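Local coordinates for protein glutathione s-transferase III (Zea mays, PDB 1AW9) that probably joins reduced glutathione to hydrophobic electrophiles, including certain herbicides, as a homodimeric phi-class glutathione transferase of maize, at residues A[148-153]-A[188-193]; A[83-88]-A[159-164]; A[2-7]-A[27-32]. One frame throughout, in Å; residues are numbered along the deposited sequence.

Contact 1. Residues A[148-153]-A[188-193]; sequences AHLARN and PHVKAW. With CD (cadmium ion), chain B.
L150 and W193 make the main apolar contact. L150 holds CG anti to its carbonyl carbon (chi1 -71°). This sends the branched end over one face of the indole, off centre toward the rim. L150 CD1 is 4.0 Å from the centroid of the W193 five-membered ring, a CH-pi contact. L150 CD1 also meets V190 CG2 at 4.4 Å. Nearer the backbone, L150 CB is 3.8 Å from H189 CB.

A second CH-pi contact lies at the exposed end. A151 CA sits over the centre of the H189 ring, 3.6 Å from its centroid.

No hydrogen bond crosses between the segments. Several polar groups are held otherwise. N153 ND2 donates to H149 O at 3.0 Å, nearly straight at 173°. R152 N reaches the same oxygen from the opposite face of its plane. H149 ND1 binds a cadmium ion at 2.4 Å, and NE2 donates to L156 O. W193 NE1 hydrogen-bonds to D165 OD2.

The last turn of helix 129-152 packs on the start of helix 188-199, both in the all-helical C-terminal domain of glutathione transferases. The short axes are 8.3 Å apart and inclined at 62°. E147 of helix 129-152 accepts from H189 N and V190 N.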
ATOM      1  N   ALA A 148     -21.316  -3.689  23.588  1.00 14.76           N
ATOM      2  CA  ALA A 148     -21.328  -4.435  24.827  1.00 15.28           C
ATOM      3  C   ALA A 148     -21.145  -3.483  26.020  1.00 17.95           C
ATOM      4  O   ALA A 148     -21.779  -3.640  27.062  1.00 20.28           O
ATOM      5  CB  ALA A 148     -20.251  -5.450  24.805  1.00 12.96           C
ATOM      6  N   HIS A 149     -20.311  -2.467  25.854  1.00 17.46           N
ATOM      7  CA  HIS A 149     -20.084  -1.508  26.924  1.00 16.71           C
ATOM      8  C   HIS A 149     -21.312  -0.651  27.196  1.00 16.58           C
ATOM      9  O   HIS A 149     -21.627  -0.339  28.338  1.00 18.87           O
ATOM     10  CB  HIS A 149     -18.920  -0.595  26.548  1.00 16.17           C
ATOM     11  CG  HIS A 149     -18.661   0.515  27.525  1.00 15.07           C
ATOM     12  ND1 HIS A 149     -18.056   0.314  28.749  1.00 16.39           N
ATOM     13  CD2 HIS A 149     -18.883   1.849  27.432  1.00 14.95           C
ATOM     14  CE1 HIS A 149     -17.915   1.476  29.366  1.00 16.45           C
ATOM     15  NE2 HIS A 149     -18.409   2.419  28.586  1.00 15.02           N
ATOM     16  N   LEU A 150     -21.923  -0.164  26.130  1.00 17.81           N
ATOM     17  CA  LEU A 150     -23.084   0.694  26.224  1.00 18.74           C
ATOM     18  C   LEU A 150     -24.348  -0.054  26.659  1.00 20.82           C
ATOM     19  O   LEU A 150     -25.357   0.565  27.020  1.00 23.40           O
ATOM     20  CB  LEU A 150     -23.281   1.490  24.917  1.00 15.25           C
ATOM     21  CG  LEU A 150     -22.231   2.600  24.688  1.00 17.20           C
ATOM     22  CD1 LEU A 150     -22.260   3.080  23.269  1.00 15.02           C
ATOM     23  CD2 LEU A 150     -22.442   3.796  25.661  1.00 15.83           C
ATOM     24  N   ALA A 151     -24.314  -1.379  26.600  1.00 21.53           N
ATOM     25  CA  ALA A 151     -25.445  -2.164  27.063  1.00 24.28           C
ATOM     26  C   ALA A 151     -25.357  -2.097  28.595  1.00 25.21           C
ATOM     27  O   ALA A 151     -26.352  -2.195  29.276  1.00 26.50           O
ATOM     28  CB  ALA A 151     -25.335  -3.605  26.578  1.00 23.81           C
ATOM     29  N   ARG A 152     -24.160  -1.873  29.120  1.00 25.98           N
ATOM     30  CA  ARG A 152     -23.955  -1.766  30.552  1.00 27.83           C
ATOM     31  C   ARG A 152     -23.759  -0.354  31.115  1.00 28.26           C
ATOM     32  O   ARG A 152     -23.680  -0.212  32.329  1.00 31.37           O
ATOM     33  CB  ARG A 152     -22.776  -2.610  30.981  1.00 28.26           C
ATOM     34  CG  ARG A 152     -23.125  -4.048  31.145  1.00 37.25           C
ATOM     35  CD  ARG A 152     -22.022  -4.782  31.896  1.00 44.65           C
ATOM     36  NE  ARG A 152     -20.775  -4.741  31.141  1.00 50.89           N
ATOM     37  CZ  ARG A 152     -20.564  -5.419  30.010  1.00 54.96           C
ATOM     38  NH1 ARG A 152     -21.531  -6.203  29.512  1.00 55.15           N
ATOM     39  NH2 ARG A 152     -19.406  -5.274  29.351  1.00 53.89           N
ATOM     40  N   ASN A 153     -23.714   0.689  30.282  1.00 26.47           N
ATOM     41  CA  ASN A 153     -23.491   2.055  30.764  1.00 22.85           C
ATOM     42  C   ASN A 153     -24.323   2.976  29.934  1.00 23.47           C
ATOM     43  O   ASN A 153     -24.407   2.803  28.733  1.00 26.58           O
ATOM     44  CB  ASN A 153     -22.044   2.468  30.557  1.00 21.31           C
ATOM     45  CG  ASN A 153     -21.097   1.741  31.454  1.00 22.27           C
ATOM     46  OD1 ASN A 153     -20.784   2.223  32.542  1.00 23.69           O
ATOM     47  ND2 ASN A 153     -20.583   0.595  30.994  1.00 20.71           N
ATOM     48  N   PRO A 188     -27.912  -1.749  18.475  1.00 17.90           N
ATOM     49  CA  PRO A 188     -28.929  -1.194  19.372  1.00 16.84           C
ATOM     50  C   PRO A 188     -28.499  -0.138  20.348  1.00 12.72           C
ATOM     51  O   PRO A 188     -29.084   0.925  20.386  1.00 16.48           O
ATOM     52  CB  PRO A 188     -29.477  -2.436  20.085  1.00 15.79           C
ATOM     53  CG  PRO A 188     -29.384  -3.467  19.026  1.00 20.11           C
ATOM     54  CD  PRO A 188     -27.992  -3.223  18.461  1.00 17.58           C
ATOM     55  N   HIS A 189     -27.527  -0.429  21.179  1.00 11.65           N
ATOM     56  CA  HIS A 189     -27.109   0.575  22.153  1.00 15.05           C
ATOM     57  C   HIS A 189     -26.276   1.670  21.583  1.00 17.04           C
ATOM     58  O   HIS A 189     -26.310   2.802  22.089  1.00 18.40           O
ATOM     59  CB  HIS A 189     -26.341  -0.051  23.264  1.00 16.58           C
ATOM     60  CG  HIS A 189     -27.027  -1.232  23.798  1.00 19.39           C
ATOM     61  ND1 HIS A 189     -27.955  -1.136  24.807  1.00 23.26           N
ATOM     62  CD2 HIS A 189     -27.025  -2.513  23.391  1.00 20.29           C
ATOM     63  CE1 HIS A 189     -28.498  -2.325  24.992  1.00 23.18           C
ATOM     64  NE2 HIS A 189     -27.954  -3.178  24.146  1.00 22.47           N
ATOM     65  N   VAL A 190     -25.475   1.348  20.566  1.00 17.61           N
ATOM     66  CA  VAL A 190     -24.672   2.378  19.938  1.00 14.66           C
ATOM     67  C   VAL A 190     -25.673   3.361  19.355  1.00 15.53           C
ATOM     68  O   VAL A 190     -25.599   4.551  19.653  1.00 15.95           O
ATOM     69  CB  VAL A 190     -23.735   1.813  18.863  1.00 16.14           C
ATOM     70  CG1 VAL A 190     -22.907   2.947  18.225  1.00 15.60           C
ATOM     71  CG2 VAL A 190     -22.798   0.800  19.514  1.00 15.81           C
ATOM     72  N   LYS A 191     -26.678   2.841  18.643  1.00 15.92           N
ATOM     73  CA  LYS A 191     -27.735   3.650  18.027  1.00 17.66           C
ATOM     74  C   LYS A 191     -28.495   4.537  19.040  1.00 18.45           C
ATOM     75  O   LYS A 191     -28.647   5.749  18.828  1.00 19.21           O
ATOM     76  CB  LYS A 191     -28.700   2.733  17.285  1.00 21.26           C
ATOM     77  CG  LYS A 191     -29.735   3.452  16.486  1.00 23.17           C
ATOM     78  CD  LYS A 191     -30.541   2.423  15.754  1.00 29.55           C
ATOM     79  CE  LYS A 191     -31.829   2.991  15.203  1.00 32.54           C
ATOM     80  NZ  LYS A 191     -32.812   3.244  16.310  1.00 39.88           N
ATOM     81  N   ALA A 192     -28.963   3.945  20.138  1.00 18.31           N
ATOM     82  CA  ALA A 192     -29.658   4.703  21.184  1.00 17.53           C
ATOM     83  C   ALA A 192     -28.726   5.809  21.709  1.00 18.40           C
ATOM     84  O   ALA A 192     -29.095   6.984  21.776  1.00 19.81           O
ATOM     85  CB  ALA A 192     -30.024   3.771  22.304  1.00 17.64           C
ATOM     86  N   TRP A 193     -27.503   5.416  22.054  1.00 18.63           N
ATOM     87  CA  TRP A 193     -26.487   6.332  22.562  1.00 17.25           C
ATOM     88  C   TRP A 193     -26.275   7.498  21.619  1.00 17.88           C
ATOM     89  O   TRP A 193     -26.202   8.641  22.047  1.00 18.96           O
ATOM     90  CB  TRP A 193     -25.190   5.568  22.778  1.00 15.27           C
ATOM     91  CG  TRP A 193     -23.973   6.409  23.018  1.00 18.13           C
ATOM     92  CD1 TRP A 193     -23.685   7.135  24.135  1.00 19.21           C
ATOM     93  CD2 TRP A 193     -22.811   6.494  22.175  1.00 19.37           C
ATOM     94  NE1 TRP A 193     -22.410   7.649  24.056  1.00 18.14           N
ATOM     95  CE2 TRP A 193     -21.846   7.264  22.863  1.00 19.95           C
ATOM     96  CE3 TRP A 193     -22.482   5.977  20.908  1.00 18.34           C
ATOM     97  CZ2 TRP A 193     -20.567   7.528  22.329  1.00 19.98           C
ATOM     98  CZ3 TRP A 193     -21.201   6.243  20.374  1.00 21.07           C
ATOM     99  CH2 TRP A 193     -20.268   7.013  21.089  1.00 17.57           C
TER
HETATM  100 CD    CD B 219     -16.800  -1.393  29.786  1.00 34.66          CD
HETATM  101  O   HOH W   1     -17.421  -3.024  29.277  1.00 25.21           O

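Contact 2. Residues A[83-88]-A[159-164]; sequences TDLLPA and DEFTLA
L163 N donates to L85 O at 2.8 Å, the one direct hydrogen bond between 83-88 and 159-164. It lies in the carbonyl plane, on a lone pair. The side-chain contacts around it are between carbons. L85 CD2 is 3.7 Å from F161 CE1, and the two side chains run alongside each other. L86 CD2 is 4.2 Å from L163 CD2, methyl to methyl. P87 lies across T162, with CD only 3.4 Å from T162 CG2, a tight fit. P87 CG is 4.0 Å from E160 CG. An alanine in place of P87 would probably open a gap beside the T162 methyl group and leave the chain there freer to turn.

T162 is the N-cap of helix 163-166. Its OG1 lies between its own N and carbonyl carbon (chi1 62°) and takes a weak bond from A164 N. T162 N donates to D165 OD1, as in the N-capping box of glutathione transferases; the T162 half is only the weak bond from A164 N.

Water 2 donates to both D84 O (2.8 Å) and F161 O (2.6 Å). Further out, R200 makes a cation-pi contact with F161. V20 of helix 12-23 touches both L85 and L163.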
ATOM      1  N   THR A  83     -22.402  22.697  30.554  1.00 29.24           N
ATOM      2  CA  THR A  83     -22.292  21.319  30.993  1.00 27.27           C
ATOM      3  C   THR A  83     -20.965  20.980  31.608  1.00 29.16           C
ATOM      4  O   THR A  83     -19.913  21.418  31.155  1.00 29.31           O
ATOM      5  CB  THR A  83     -22.475  20.363  29.802  1.00 28.16           C
ATOM      6  OG1 THR A  83     -23.694  20.683  29.116  1.00 29.22           O
ATOM      7  CG2 THR A  83     -22.483  18.904  30.253  1.00 26.17           C
ATOM      8  N   ASP A  84     -21.010  20.118  32.598  1.00 29.88           N
ATOM      9  CA  ASP A  84     -19.792  19.710  33.221  1.00 33.67           C
ATOM     10  C   ASP A  84     -19.343  18.523  32.370  1.00 34.01           C
ATOM     11  O   ASP A  84     -19.873  17.417  32.522  1.00 34.62           O
ATOM     12  CB  ASP A  84     -20.055  19.277  34.662  1.00 36.23           C
ATOM     13  CG  ASP A  84     -18.774  19.047  35.446  1.00 41.81           C
ATOM     14  OD1 ASP A  84     -17.665  19.272  34.882  1.00 43.88           O
ATOM     15  OD2 ASP A  84     -18.885  18.653  36.638  1.00 44.45           O
ATOM     16  N   LEU A  85     -18.435  18.763  31.421  1.00 32.42           N
ATOM     17  CA  LEU A  85     -17.958  17.667  30.564  1.00 30.08           C
ATOM     18  C   LEU A  85     -16.992  16.765  31.326  1.00 29.46           C
ATOM     19  O   LEU A  85     -16.655  15.664  30.880  1.00 29.03           O
ATOM     20  CB  LEU A  85     -17.356  18.195  29.255  1.00 26.27           C
ATOM     21  CG  LEU A  85     -18.318  18.929  28.327  1.00 23.81           C
ATOM     22  CD1 LEU A  85     -17.547  19.633  27.268  1.00 23.51           C
ATOM     23  CD2 LEU A  85     -19.338  18.020  27.723  1.00 23.50           C
ATOM     24  N   LEU A  86     -16.586  17.204  32.504  1.00 30.38           N
ATOM     25  CA  LEU A  86     -15.707  16.401  33.330  1.00 32.71           C
ATOM     26  C   LEU A  86     -16.306  16.249  34.744  1.00 36.24           C
ATOM     27  O   LEU A  86     -15.735  16.747  35.719  1.00 35.30           O
ATOM     28  CB  LEU A  86     -14.303  17.027  33.374  1.00 32.03           C
ATOM     29  CG  LEU A  86     -13.464  17.055  32.076  1.00 31.56           C
ATOM     30  CD1 LEU A  86     -12.349  18.077  32.196  1.00 31.14           C
ATOM     31  CD2 LEU A  86     -12.901  15.692  31.751  1.00 26.48           C
ATOM     32  N   PRO A  87     -17.483  15.574  34.865  1.00 38.55           N
ATOM     33  CA  PRO A  87     -18.164  15.360  36.147  1.00 38.68           C
ATOM     34  C   PRO A  87     -17.311  14.545  37.083  1.00 40.26           C
ATOM     35  O   PRO A  87     -16.696  13.576  36.661  1.00 42.22           O
ATOM     36  CB  PRO A  87     -19.393  14.545  35.748  1.00 38.09           C
ATOM     37  CG  PRO A  87     -19.657  14.965  34.355  1.00 37.72           C
ATOM     38  CD  PRO A  87     -18.270  14.946  33.787  1.00 38.94           C
ATOM     39  N   ALA A  88     -17.276  14.929  38.353  1.00 42.72           N
ATOM     40  CA  ALA A  88     -16.514  14.176  39.343  1.00 45.02           C
ATOM     41  C   ALA A  88     -17.342  12.940  39.744  1.00 45.64           C
ATOM     42  O   ALA A  88     -16.877  12.052  40.475  1.00 45.69           O
ATOM     43  CB  ALA A  88     -16.198  15.046  40.552  1.00 47.87           C
ATOM     44  N   ASP A 159     -23.174   7.133  33.985  1.00 32.18           N
ATOM     45  CA  ASP A 159     -24.523   7.652  33.921  1.00 33.66           C
ATOM     46  C   ASP A 159     -24.670   8.964  33.204  1.00 33.24           C
ATOM     47  O   ASP A 159     -25.746   9.291  32.697  1.00 32.95           O
ATOM     48  CB  ASP A 159     -25.070   7.846  35.338  1.00 40.51           C
ATOM     49  CG  ASP A 159     -25.240   6.542  36.095  1.00 45.45           C
ATOM     50  OD1 ASP A 159     -26.016   5.685  35.623  1.00 49.86           O
ATOM     51  OD2 ASP A 159     -24.616   6.377  37.171  1.00 49.67           O
ATOM     52  N   GLU A 160     -23.607   9.749  33.194  1.00 33.33           N
ATOM     53  CA  GLU A 160     -23.674  11.065  32.580  1.00 32.65           C
ATOM     54  C   GLU A 160     -22.843  11.256  31.343  1.00 29.93           C
ATOM     55  O   GLU A 160     -21.854  10.558  31.131  1.00 29.52           O
ATOM     56  CB  GLU A 160     -23.301  12.138  33.599  1.00 38.37           C
ATOM     57  CG  GLU A 160     -22.129  11.763  34.501  1.00 46.29           C
ATOM     58  CD  GLU A 160     -22.568  11.435  35.921  1.00 51.32           C
ATOM     59  OE1 GLU A 160     -23.628  11.965  36.353  1.00 55.03           O
ATOM     60  OE2 GLU A 160     -21.855  10.648  36.598  1.00 52.56           O
ATOM     61  N   PHE A 161     -23.275  12.220  30.542  1.00 25.95           N
ATOM     62  CA  PHE A 161     -22.632  12.602  29.307  1.00 24.01           C
ATOM     63  C   PHE A 161     -21.363  13.376  29.694  1.00 25.66           C
ATOM     64  O   PHE A 161     -21.407  14.297  30.520  1.00 25.88           O
ATOM     65  CB  PHE A 161     -23.612  13.457  28.504  1.00 20.31           C
ATOM     66  CG  PHE A 161     -23.027  14.085  27.285  1.00 19.50           C
ATOM     67  CD1 PHE A 161     -22.405  15.333  27.358  1.00 16.53           C
ATOM     68  CD2 PHE A 161     -23.182  13.482  26.042  1.00 18.35           C
ATOM     69  CE1 PHE A 161     -21.963  15.972  26.223  1.00 18.95           C
ATOM     70  CE2 PHE A 161     -22.736  14.124  24.873  1.00 18.18           C
ATOM     71  CZ  PHE A 161     -22.132  15.363  24.963  1.00 18.66           C
ATOM     72  N   THR A 162     -20.222  12.924  29.177  1.00 22.96           N
ATOM     73  CA  THR A 162     -18.966  13.566  29.484  1.00 21.18           C
ATOM     74  C   THR A 162     -18.240  13.917  28.195  1.00 21.21           C
ATOM     75  O   THR A 162     -18.796  13.789  27.095  1.00 19.02           O
ATOM     76  CB  THR A 162     -18.041  12.664  30.370  1.00 21.94           C
ATOM     77  OG1 THR A 162     -17.710  11.464  29.661  1.00 22.14           O
ATOM     78  CG2 THR A 162     -18.725  12.299  31.691  1.00 20.88           C
ATOM     79  N   LEU A 163     -17.004  14.398  28.351  1.00 20.73           N
ATOM     80  CA  LEU A 163     -16.140  14.774  27.247  1.00 16.83           C
ATOM     81  C   LEU A 163     -15.947  13.557  26.325  1.00 15.11           C
ATOM     82  O   LEU A 163     -15.939  13.690  25.095  1.00 16.02           O
ATOM     83  CB  LEU A 163     -14.801  15.246  27.806  1.00 14.83           C
ATOM     84  CG  LEU A 163     -13.767  15.812  26.822  1.00 14.74           C
ATOM     85  CD1 LEU A 163     -14.308  17.080  26.142  1.00 15.35           C
ATOM     86  CD2 LEU A 163     -12.468  16.090  27.565  1.00 12.63           C
ATOM     87  N   ALA A 164     -15.812  12.380  26.922  1.00 13.80           N
ATOM     88  CA  ALA A 164     -15.635  11.150  26.159  1.00 14.62           C
ATOM     89  C   ALA A 164     -16.701  10.998  25.073  1.00 15.87           C
ATOM     90  O   ALA A 164     -16.360  10.687  23.927  1.00 16.71           O
ATOM     91  CB  ALA A 164     -15.624   9.927  27.085  1.00 10.00           C
TER
HETATM   92  O   HOH W   2     -22.200  15.938  32.429  1.00 37.90           O

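Contact 3. Residues A[2-7]-A[27-32]; sequences PLKLYG and DFEIVP. With CD (cadmium ion), chain F.
L3 pairs with F28 and L5 with I30 where strands 3-6 and 28-31 run parallel. L3 N donates to D27 O at 2.8 Å, and L3 O accepts from E29 N. L5 N donates to E29 O in the straightest bond of the ladder (173°). L5 O accepts from V31 N at 2.6 Å. G7 N closes the series on V31 O at 2.7 Å. The polar backbone atoms of L3 and L5 are therefore satisfied by this one neighbour. K4 and Y6 instead make backbone bonds to the other side, with V58 and A56 of strand 56-59. Several carbonyls also receive a CA-H contact, such as L3 O from F28 CA.

K4 and E29 share one face of the sheet with Y6 and V31. The K4 chain bends at chi3 (76°), and its NZ donates to Y6 OH at 3.1 Å. E29 lies alongside K4, but its OE2 stays 4.2 Å from K4 NZ, too far for a salt bridge. K4 CE crosses V31 CG2, modelled 3.2 Å apart; so short a distance is doubtful in detail. The same V31 methyl stands over one face of the Y6 ring, toward its rim. P216 of the second subunit also packs on Y6. On the other face L3 CB meets F28 CB, and L5 CD2 meets I30 CG1. L21 of helix 12-23 touches L3 and F28, and V14 touches L5.

At the exposed end D27 OD2 binds a cadmium ion at 2.5 Å. At the other end G7 has backbone angles that call for glycine. I54 and S11, probable glutathione-binding residues, lie near it. Strand 3-6, helix 12-23 and strand 28-31 form the beta-alpha-beta unit that opens the thioredoxin-like domain of glutathione transferases.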
ATOM      1  N   PRO A   2     -14.676  36.302  23.206  1.00 34.19           N
ATOM      2  CA  PRO A   2     -14.974  35.421  22.064  1.00 35.75           C
ATOM      3  C   PRO A   2     -13.726  34.690  21.578  1.00 35.01           C
ATOM      4  O   PRO A   2     -12.757  35.312  21.114  1.00 35.18           O
ATOM      5  CB  PRO A   2     -15.475  36.383  20.977  1.00 35.08           C
ATOM      6  CG  PRO A   2     -16.080  37.451  21.737  1.00 37.09           C
ATOM      7  CD  PRO A   2     -15.101  37.671  22.903  1.00 36.17           C
ATOM      8  N   LEU A   3     -13.758  33.373  21.744  1.00 34.60           N
ATOM      9  CA  LEU A   3     -12.693  32.481  21.322  1.00 32.17           C
ATOM     10  C   LEU A   3     -12.650  32.468  19.786  1.00 32.65           C
ATOM     11  O   LEU A   3     -13.691  32.651  19.130  1.00 31.81           O
ATOM     12  CB  LEU A   3     -13.010  31.083  21.860  1.00 30.20           C
ATOM     13  CG  LEU A   3     -12.539  30.790  23.288  1.00 32.21           C
ATOM     14  CD1 LEU A   3     -12.770  31.950  24.172  1.00 33.89           C
ATOM     15  CD2 LEU A   3     -13.204  29.561  23.853  1.00 33.15           C
ATOM     16  N   LYS A   4     -11.450  32.364  19.209  1.00 33.25           N
ATOM     17  CA  LYS A   4     -11.313  32.281  17.746  1.00 33.21           C
ATOM     18  C   LYS A   4     -10.915  30.848  17.363  1.00 31.44           C
ATOM     19  O   LYS A   4      -9.904  30.323  17.834  1.00 30.80           O
ATOM     20  CB  LYS A   4     -10.293  33.280  17.201  1.00 36.14           C
ATOM     21  CG  LYS A   4     -10.724  34.733  17.302  1.00 42.48           C
ATOM     22  CD  LYS A   4      -9.837  35.663  16.447  1.00 48.99           C
ATOM     23  CE  LYS A   4     -10.189  35.552  14.948  1.00 52.92           C
ATOM     24  NZ  LYS A   4      -9.346  36.379  14.006  1.00 55.06           N
ATOM     25  N   LEU A   5     -11.771  30.203  16.576  1.00 29.98           N
ATOM     26  CA  LEU A   5     -11.560  28.831  16.121  1.00 28.07           C
ATOM     27  C   LEU A   5     -11.190  28.917  14.668  1.00 26.74           C
ATOM     28  O   LEU A   5     -12.021  29.274  13.842  1.00 26.74           O
ATOM     29  CB  LEU A   5     -12.840  27.984  16.275  1.00 27.19           C
ATOM     30  CG  LEU A   5     -12.793  26.504  15.848  1.00 25.49           C
ATOM     31  CD1 LEU A   5     -11.632  25.799  16.530  1.00 24.98           C
ATOM     32  CD2 LEU A   5     -14.091  25.813  16.219  1.00 23.65           C
ATOM     33  N   TYR A   6      -9.928  28.629  14.375  1.00 26.38           N
ATOM     34  CA  TYR A   6      -9.412  28.665  13.016  1.00 25.98           C
ATOM     35  C   TYR A   6      -9.669  27.370  12.247  1.00 25.14           C
ATOM     36  O   TYR A   6      -9.255  26.297  12.666  1.00 22.92           O
ATOM     37  CB  TYR A   6      -7.918  28.961  13.059  1.00 28.31           C
ATOM     38  CG  TYR A   6      -7.609  30.403  13.391  1.00 34.02           C
ATOM     39  CD1 TYR A   6      -7.685  31.394  12.399  1.00 35.95           C
ATOM     40  CD2 TYR A   6      -7.291  30.795  14.702  1.00 35.62           C
ATOM     41  CE1 TYR A   6      -7.460  32.729  12.692  1.00 38.05           C
ATOM     42  CE2 TYR A   6      -7.063  32.145  15.016  1.00 38.04           C
ATOM     43  CZ  TYR A   6      -7.155  33.103  14.003  1.00 40.50           C
ATOM     44  OH  TYR A   6      -6.963  34.444  14.291  1.00 45.76           O
ATOM     45  N   GLY A   7     -10.366  27.467  11.126  1.00 26.64           N
ATOM     46  CA  GLY A   7     -10.612  26.291  10.329  1.00 27.45           C
ATOM     47  C   GLY A   7     -11.846  26.408   9.488  1.00 28.53           C
ATOM     48  O   GLY A   7     -12.602  27.361   9.581  1.00 27.07           O
ATOM     49  N   ASP A  27     -18.548  31.732  23.945  1.00 29.81           N
ATOM     50  CA  ASP A  27     -18.670  32.524  22.721  1.00 32.77           C
ATOM     51  C   ASP A  27     -17.441  32.333  21.871  1.00 31.78           C
ATOM     52  O   ASP A  27     -16.321  32.396  22.388  1.00 33.44           O
ATOM     53  CB  ASP A  27     -18.752  34.007  23.030  1.00 36.75           C
ATOM     54  CG  ASP A  27     -20.139  34.448  23.342  1.00 41.66           C
ATOM     55  OD1 ASP A  27     -20.988  34.431  22.403  1.00 43.47           O
ATOM     56  OD2 ASP A  27     -20.369  34.816  24.524  1.00 46.93           O
ATOM     57  N   PHE A  28     -17.632  32.242  20.563  1.00 30.40           N
ATOM     58  CA  PHE A  28     -16.509  32.029  19.666  1.00 30.83           C
ATOM     59  C   PHE A  28     -16.900  32.261  18.236  1.00 30.36           C
ATOM     60  O   PHE A  28     -18.078  32.296  17.921  1.00 30.30           O
ATOM     61  CB  PHE A  28     -15.997  30.579  19.798  1.00 30.12           C
ATOM     62  CG  PHE A  28     -16.974  29.537  19.297  1.00 29.07           C
ATOM     63  CD1 PHE A  28     -17.931  28.981  20.160  1.00 28.00           C
ATOM     64  CD2 PHE A  28     -16.935  29.110  17.973  1.00 26.51           C
ATOM     65  CE1 PHE A  28     -18.823  28.024  19.706  1.00 27.21           C
ATOM     66  CE2 PHE A  28     -17.823  28.153  17.513  1.00 25.50           C
ATOM     67  CZ  PHE A  28     -18.768  27.607  18.378  1.00 26.11           C
ATOM     68  N   GLU A  29     -15.914  32.475  17.375  1.00 33.58           N
ATOM     69  CA  GLU A  29     -16.195  32.623  15.952  1.00 35.90           C
ATOM     70  C   GLU A  29     -15.276  31.661  15.194  1.00 33.99           C
ATOM     71  O   GLU A  29     -14.174  31.378  15.627  1.00 31.93           O
ATOM     72  CB  GLU A  29     -16.084  34.076  15.470  1.00 40.55           C
ATOM     73  CG  GLU A  29     -14.736  34.772  15.684  1.00 50.47           C
ATOM     74  CD  GLU A  29     -14.498  35.926  14.663  1.00 56.26           C
ATOM     75  OE1 GLU A  29     -15.363  36.151  13.761  1.00 58.46           O
ATOM     76  OE2 GLU A  29     -13.429  36.592  14.751  1.00 58.64           O
ATOM     77  N   ILE A  30     -15.787  31.056  14.138  1.00 32.33           N
ATOM     78  CA  ILE A  30     -14.986  30.121  13.393  1.00 32.73           C
ATOM     79  C   ILE A  30     -14.377  30.881  12.264  1.00 34.36           C
ATOM     80  O   ILE A  30     -15.090  31.299  11.358  1.00 34.79           O
ATOM     81  CB  ILE A  30     -15.830  28.991  12.808  1.00 32.17           C
ATOM     82  CG1 ILE A  30     -16.424  28.131  13.930  1.00 31.70           C
ATOM     83  CG2 ILE A  30     -14.983  28.159  11.879  1.00 33.07           C
ATOM     84  CD1 ILE A  30     -17.319  27.022  13.450  1.00 30.48           C
ATOM     85  N   VAL A  31     -13.062  31.062  12.316  1.00 36.23           N
ATOM     86  CA  VAL A  31     -12.329  31.789  11.279  1.00 37.45           C
ATOM     87  C   VAL A  31     -11.666  30.879  10.246  1.00 37.58           C
ATOM     88  O   VAL A  31     -10.763  30.127  10.595  1.00 35.54           O
ATOM     89  CB  VAL A  31     -11.164  32.590  11.872  1.00 37.14           C
ATOM     90  CG1 VAL A  31     -10.634  33.577  10.832  1.00 37.34           C
ATOM     91  CG2 VAL A  31     -11.559  33.235  13.173  1.00 37.55           C
ATOM     92  N   PRO A  32     -12.117  30.920   8.981  1.00 39.08           N
ATOM     93  CA  PRO A  32     -11.510  30.087   7.929  1.00 41.74           C
ATOM     94  C   PRO A  32     -10.161  30.711   7.561  1.00 43.33           C
ATOM     95  O   PRO A  32     -10.038  31.934   7.554  1.00 44.25           O
ATOM     96  CB  PRO A  32     -12.511  30.190   6.775  1.00 40.24           C
ATOM     97  CG  PRO A  32     -13.813  30.374   7.492  1.00 40.35           C
ATOM     98  CD  PRO A  32     -13.442  31.395   8.557  1.00 39.74           C
TER
HETATM   99 CD    CD F 376     -22.721  34.913  25.261  1.00 52.64          CD

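How the contacts relate
Contact 3 belongs to the N-terminal thioredoxin-like domain, and contact 1 to the helical C-terminal domain. They lie on opposite sides of the chain's centre, their own centres about 34 Å apart. Contact 2 is placed between them. It ties the loop after helix 67-77 to the start of helix 163-166, and helix 12-23 backs both it and contact 3. Contact 1 is the most buried and relies on apolar and CH-pi packing. Contact 2 is partly buried and mixes such packing with one direct bond and a water. Contact 3 is chiefly backbone bonding, with one exposed end, at P2 and D27. D165 links contacts 1 and 2, since it accepts from both W193 and T162.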